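Side-chain contacts in foldase protein PrsA (Bacillus subtilis, PDB 4WO7), which assists the folding of secreted proteins after their translocation across the membrane and catalyses cis-trans isomerisation of peptidyl-prolyl bonds: residues K138-G143 / E147-E152; E176-A181 / G199-K204. One frame throughout, in Å; residues are numbered along the deposited sequence.

Contact 1. Residues K138-G143 / E147-E152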
loop_
_atom_site.group_PDB
_atom_site.type_symbol
_atom_site.label_atom_id
_atom_site.label_comp_id
_atom_site.label_asym_id
_atom_site.label_seq_id
_atom_site.Cartn_x
_atom_site.Cartn_y
_atom_site.Cartn_z
ATOM N N LYS A 138 -23.457 -6.623 34.861
ATOM C CA LYS A 138 -23.663 -6.280 36.266
ATOM C C LYS A 138 -22.923 -5.012 36.674
ATOM O O LYS A 138 -23.412 -4.242 37.499
ATOM C CB LYS A 138 -23.241 -7.424 37.195
ATOM C CG LYS A 138 -24.213 -8.585 37.240
ATOM C CD LYS A 138 -23.692 -9.709 38.116
ATOM C CE LYS A 138 -24.649 -10.886 38.115
ATOM N NZ LYS A 138 -25.992 -10.519 38.667
ATOM N N LYS A 139 -21.762 -4.775 36.080
ATOM C CA LYS A 139 -21.003 -3.566 36.380
ATOM C C LYS A 139 -21.749 -2.345 35.837
ATOM O O LYS A 139 -21.717 -1.266 36.433
ATOM C CB LYS A 139 -19.588 -3.678 35.802
ATOM C CG LYS A 139 -18.662 -4.488 36.701
ATOM C CD LYS A 139 -17.235 -4.580 36.172
ATOM C CE LYS A 139 -16.264 -5.050 37.248
ATOM N NZ LYS A 139 -16.078 -4.002 38.285
ATOM N N LEU A 140 -22.444 -2.525 34.720
ATOM C CA LEU A 140 -23.290 -1.467 34.183
ATOM C C LEU A 140 -24.430 -1.120 35.132
ATOM O O LEU A 140 -24.646 0.048 35.451
ATOM C CB LEU A 140 -23.866 -1.862 32.822
ATOM C CG LEU A 140 -22.935 -1.710 31.621
ATOM C CD1 LEU A 140 -23.524 -2.391 30.400
ATOM C CD2 LEU A 140 -22.686 -0.235 31.339
ATOM N N LYS A 141 -25.164 -2.140 35.567
ATOM C CA LYS A 141 -26.320 -1.938 36.430
ATOM C C LYS A 141 -25.927 -1.331 37.774
ATOM O O LYS A 141 -26.720 -0.621 38.387
ATOM C CB LYS A 141 -27.039 -3.260 36.681
ATOM C CG LYS A 141 -28.314 -3.126 37.503
ATOM C CD LYS A 141 -28.965 -4.484 37.703
ATOM C CE LYS A 141 -30.138 -4.419 38.669
ATOM N NZ LYS A 141 -31.178 -3.473 38.176
ATOM N N LYS A 142 -24.711 -1.622 38.233
ATOM C CA LYS A 142 -24.200 -1.046 39.474
ATOM C C LYS A 142 -23.940 0.451 39.296
ATOM O O LYS A 142 -23.898 1.203 40.270
ATOM C CB LYS A 142 -22.915 -1.758 39.932
ATOM C CG LYS A 142 -23.123 -3.156 40.529
ATOM C CD LYS A 142 -21.827 -3.743 41.096
ATOM C CE LYS A 142 -21.462 -3.121 42.440
ATOM N NZ LYS A 142 -20.359 -3.849 43.141
ATOM N N GLY A 143 -23.747 0.871 38.046
ATOM C CA GLY A 143 -23.635 2.282 37.714
ATOM C C GLY A 143 -22.383 2.678 36.950
ATOM O O GLY A 143 -22.216 3.847 36.601
ATOM N N GLU A 147 -18.654 3.613 28.413
ATOM C CA GLU A 147 -17.407 3.967 27.738
ATOM C C GLU A 147 -16.211 3.453 28.532
ATOM O O GLU A 147 -15.245 2.944 27.961
ATOM C CB GLU A 147 -17.276 5.488 27.554
ATOM C CG GLU A 147 -18.517 6.210 27.046
ATOM C CD GLU A 147 -19.544 6.447 28.143
ATOM O OE1 GLU A 147 -20.545 5.700 28.186
ATOM O OE2 GLU A 147 -19.346 7.367 28.968
ATOM N N ASP A 148 -16.292 3.590 29.851
ATOM C CA ASP A 148 -15.230 3.147 30.738
ATOM C C ASP A 148 -15.057 1.635 30.662
ATOM O O ASP A 148 -13.936 1.126 30.591
ATOM C CB ASP A 148 -15.527 3.570 32.177
ATOM C CG ASP A 148 -15.644 5.074 32.332
ATOM O OD1 ASP A 148 -15.409 5.795 31.341
ATOM O OD2 ASP A 148 -15.970 5.535 33.447
ATOM N N LEU A 149 -16.176 0.922 30.664
ATOM C CA LEU A 149 -16.154 -0.535 30.634
ATOM C C LEU A 149 -15.678 -1.090 29.305
ATOM O O LEU A 149 -15.019 -2.129 29.261
ATOM C CB LEU A 149 -17.547 -1.082 30.925
ATOM C CG LEU A 149 -18.011 -0.943 32.369
ATOM C CD1 LEU A 149 -19.510 -1.136 32.474
ATOM C CD2 LEU A 149 -17.283 -1.972 33.213
ATOM N N ALA A 150 -16.001 -0.389 28.226
ATOM C CA ALA A 150 -15.534 -0.779 26.909
ATOM C C ALA A 150 -14.014 -0.686 26.857
ATOM O O ALA A 150 -13.358 -1.550 26.276
ATOM C CB ALA A 150 -16.169 0.081 25.842
ATOM N N LYS A 151 -13.454 0.369 27.447
ATOM C CA LYS A 151 -12.004 0.513 27.477
ATOM C C LYS A 151 -11.383 -0.612 28.288
ATOM O O LYS A 151 -10.282 -1.067 27.977
ATOM C CB LYS A 151 -11.567 1.862 28.057
ATOM C CG LYS A 151 -11.819 3.059 27.163
ATOM C CD LYS A 151 -11.555 4.363 27.900
ATOM C CE LYS A 151 -11.808 5.566 27.007
ATOM N NZ LYS A 151 -13.248 5.788 26.717
ATOM N N GLU A 152 -12.085 -1.069 29.320
ATOM C CA GLU A 152 -11.534 -2.090 30.202
ATOM C C GLU A 152 -11.683 -3.503 29.634
ATOM O O GLU A 152 -10.776 -4.323 29.778
ATOM C CB GLU A 152 -12.192 -2.029 31.582
ATOM C CG GLU A 152 -11.562 -2.975 32.598
ATOM C CD GLU A 152 -12.226 -2.894 33.957
ATOM O OE1 GLU A 152 -13.083 -2.003 34.144
ATOM O OE2 GLU A 152 -11.891 -3.715 34.838
#
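Two consecutive helices of the parvulin-type isomerase domain, 130-142 and 146-153, meet through a small apolar contact in which one leucine, L149, enters between K139 and L140. It illustrates how a branched side chain can serve two neighbours at once, because its two methyls are directed mainly at different partners. CD1 of L149 lies 3.5 Å from CD2 of L140 and also packs on CG of that residue. The other methyl, CD2, rests against the aliphatic part of K139, 3.9 Å from its CB and equally near its CD. With CG of L149 anti to the carbonyl carbon (chi1 -72°), the fork is carried out from its helix and opens across the two adjoining residues; the two leucine side chains cross obliquely. No hydrogen bond spans the segments, so van der Waals packing is what joins them here. K139 plays a double part: its methylenes pass over the leucine at a slant, while NZ reaches beyond it to form a salt bridge with E144 in the turn. E152 OE2 is 5.4 Å from K139 NZ, not in contact, but its negative charge may add some electrostatic attraction. An alanine in place of L149 would probably take from L140 CD2 and the K139 methylenes the methyls they rest on, and open a gap between the helices. The first helix ends in a Schellman motif at G143, whose N bonds to L140 O and weakly to K139 O; its positive phi (126°) suits glycine, since a CB here would be jammed against the carbonyl O of K142. L140 also packs on F146 and K139 on Y153, widening the helix-helix contact, while L149 and A150 lean on I125 of strand 119-127 and thereby seat helix 146-153 against the sheet.

Contact 2. Residues E176-A181 / G199-K204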
loop_
_atom_site.group_PDB
_atom_site.type_symbol
_atom_site.label_atom_id
_atom_site.label_comp_id
_atom_site.label_asym_id
_atom_site.label_seq_id
_atom_site.Cartn_x
_atom_site.Cartn_y
_atom_site.Cartn_z
ATOM N N GLU A 176 -25.163 -9.607 10.321
ATOM C CA GLU A 176 -26.623 -9.583 10.408
ATOM C C GLU A 176 -27.119 -9.945 11.799
ATOM O O GLU A 176 -28.210 -9.543 12.190
ATOM C CB GLU A 176 -27.270 -10.535 9.405
ATOM C CG GLU A 176 -27.316 -10.018 7.988
ATOM C CD GLU A 176 -28.089 -10.945 7.073
ATOM O OE1 GLU A 176 -29.087 -11.541 7.539
ATOM O OE2 GLU A 176 -27.631 -11.178 5.936
ATOM N N THR A 177 -26.324 -10.703 12.547
ATOM C CA THR A 177 -26.718 -11.070 13.900
ATOM C C THR A 177 -26.650 -9.855 14.812
ATOM O O THR A 177 -27.510 -9.662 15.671
ATOM C CB THR A 177 -25.817 -12.178 14.498
ATOM O OG1 THR A 177 -25.630 -13.234 13.549
ATOM C CG2 THR A 177 -26.441 -12.739 15.766
ATOM N N PHE A 178 -25.623 -9.037 14.612
ATOM C CA PHE A 178 -25.416 -7.852 15.431
ATOM C C PHE A 178 -26.369 -6.712 15.095
ATOM O O PHE A 178 -27.017 -6.158 15.979
ATOM C CB PHE A 178 -23.982 -7.353 15.276
ATOM C CG PHE A 178 -23.719 -6.074 15.998
ATOM C CD1 PHE A 178 -23.323 -6.089 17.321
ATOM C CD2 PHE A 178 -23.905 -4.855 15.371
ATOM C CE1 PHE A 178 -23.086 -4.914 17.999
ATOM C CE2 PHE A 178 -23.677 -3.674 16.046
ATOM C CZ PHE A 178 -23.270 -3.704 17.365
ATOM N N SER A 179 -26.458 -6.378 13.811
ATOM C CA SER A 179 -27.236 -5.222 13.372
ATOM C C SER A 179 -28.737 -5.407 13.568
ATOM O O SER A 179 -29.449 -4.459 13.899
ATOM C CB SER A 179 -26.935 -4.920 11.901
ATOM O OG SER A 179 -27.231 -6.032 11.076
ATOM N N LYS A 180 -29.210 -6.633 13.387
ATOM C CA LYS A 180 -30.614 -6.949 13.608
ATOM C C LYS A 180 -30.940 -6.668 15.067
ATOM O O LYS A 180 -31.950 -6.039 15.386
ATOM C CB LYS A 180 -30.883 -8.409 13.258
ATOM C CG LYS A 180 -31.017 -8.653 11.767
ATOM C CD LYS A 180 -31.282 -10.114 11.454
ATOM C CE LYS A 180 -31.523 -10.321 9.972
ATOM N NZ LYS A 180 -31.761 -11.753 9.656
ATOM N N ALA A 181 -30.060 -7.135 15.947
ATOM C CA ALA A 181 -30.196 -6.922 17.381
ATOM C C ALA A 181 -30.062 -5.451 17.756
ATOM O O ALA A 181 -30.735 -4.973 18.668
ATOM C CB ALA A 181 -29.155 -7.740 18.126
ATOM N N GLY A 199 -17.833 -13.058 19.245
ATOM C CA GLY A 199 -18.007 -13.332 20.661
ATOM C C GLY A 199 -19.359 -12.861 21.165
ATOM O O GLY A 199 -20.371 -13.008 20.480
ATOM N N TYR A 200 -19.365 -12.298 22.372
ATOM C CA TYR A 200 -20.566 -11.703 22.961
ATOM C C TYR A 200 -20.519 -10.185 23.029
ATOM O O TYR A 200 -19.508 -9.583 23.389
ATOM C CB TYR A 200 -20.822 -12.253 24.364
ATOM C CG TYR A 200 -21.423 -13.635 24.363
ATOM C CD1 TYR A 200 -20.636 -14.768 24.230
ATOM C CD2 TYR A 200 -22.794 -13.798 24.486
ATOM C CE1 TYR A 200 -21.202 -16.027 24.230
ATOM C CE2 TYR A 200 -23.366 -15.046 24.486
ATOM C CZ TYR A 200 -22.570 -16.159 24.354
ATOM O OH TYR A 200 -23.155 -17.405 24.350
ATOM N N HIS A 201 -21.649 -9.587 22.668
ATOM C CA HIS A 201 -21.775 -8.145 22.545
ATOM C C HIS A 201 -22.747 -7.568 23.554
ATOM O O HIS A 201 -23.793 -8.155 23.831
ATOM C CB HIS A 201 -22.258 -7.757 21.148
ATOM C CG HIS A 201 -21.331 -8.158 20.046
ATOM N ND1 HIS A 201 -20.775 -7.244 19.184
ATOM C CD2 HIS A 201 -20.865 -9.371 19.667
ATOM C CE1 HIS A 201 -20.004 -7.874 18.313
ATOM N NE2 HIS A 201 -20.042 -9.164 18.587
ATOM N N ILE A 202 -22.384 -6.418 24.105
ATOM C CA ILE A 202 -23.342 -5.560 24.780
ATOM C C ILE A 202 -23.480 -4.314 23.926
ATOM O O ILE A 202 -22.536 -3.541 23.792
ATOM C CB ILE A 202 -22.913 -5.191 26.209
ATOM C CG1 ILE A 202 -22.993 -6.421 27.114
ATOM C CG2 ILE A 202 -23.834 -4.115 26.782
ATOM C CD1 ILE A 202 -22.237 -6.274 28.413
ATOM N N ILE A 203 -24.667 -4.119 23.364
ATOM C CA ILE A 203 -24.904 -3.024 22.433
ATOM C C ILE A 203 -25.705 -1.917 23.083
ATOM O O ILE A 203 -26.662 -2.178 23.807
ATOM C CB ILE A 203 -25.670 -3.464 21.172
ATOM C CG1 ILE A 203 -25.139 -4.796 20.641
ATOM C CG2 ILE A 203 -25.554 -2.378 20.102
ATOM C CD1 ILE A 203 -25.931 -5.341 19.472
ATOM N N LYS A 204 -25.289 -0.679 22.828
ATOM C CA LYS A 204 -26.044 0.481 23.272
ATOM C C LYS A 204 -26.375 1.336 22.061
ATOM O O LYS A 204 -25.494 1.924 21.436
ATOM C CB LYS A 204 -25.256 1.310 24.286
ATOM C CG LYS A 204 -26.018 2.523 24.809
ATOM C CD LYS A 204 -25.226 3.278 25.863
ATOM C CE LYS A 204 -25.763 4.689 26.065
ATOM N NZ LYS A 204 -24.787 5.583 26.753
#
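Helix 176-183 packs on strand 200-207 through a buried aromatic and aliphatic contact of the parvulin fold, with F178 set against both H201 and I203. The two segments run in broadly similar directions, 32° apart, with axes 10.0 Å from each other. F178 has CG anti to the backbone N (chi1 175°), a torsion that carries its ring across to the strand. Ring atom CD1 meets H201 ND1 at 3.4 Å; the ring centres are 5.2 Å apart and the planes inclined at 56°, an oblique pairing. Farther round the same ring, CE1 packs against CD1 and CG1 of I203, while CZ approaches CG2 of that isoleucine at 3.8 Å. A181, one helical turn on, adds its CB 4.2 Å from I203 CD1. G199 O lies in the plane of the H201 ring, at its edge, and H201 NE2 makes a weak hydrogen bond to T196 OG1. H201 also meets the ring of H124 on the adjacent strand 119-127, a pair consistent with the two active-site histidines of parvulins. I203 extends the packing to A122 of that strand and to L185 in the loop following the helix.

In the fold
Both contacts belong to the same PPIC-type isomerase domain and follow in series along the chain: contact 1 closes before contact 2 opens, and their centres lie about 17 Å apart. Strand 200-207 ties them together by offering different side chains to different layers. Its H201 and I203 meet helix 176-183, whereas I202 points away from that helix and touches L140 of helix 130-142, CG2 of I202 lying 4.0 Å from CD1 of L140. Strand 119-127, a neighbour of 200-207 in the antiparallel sheet, likewise backs both contacts. Helices are thus packed on the two faces of one sheet, a compact domain consistent with the parvulin fold.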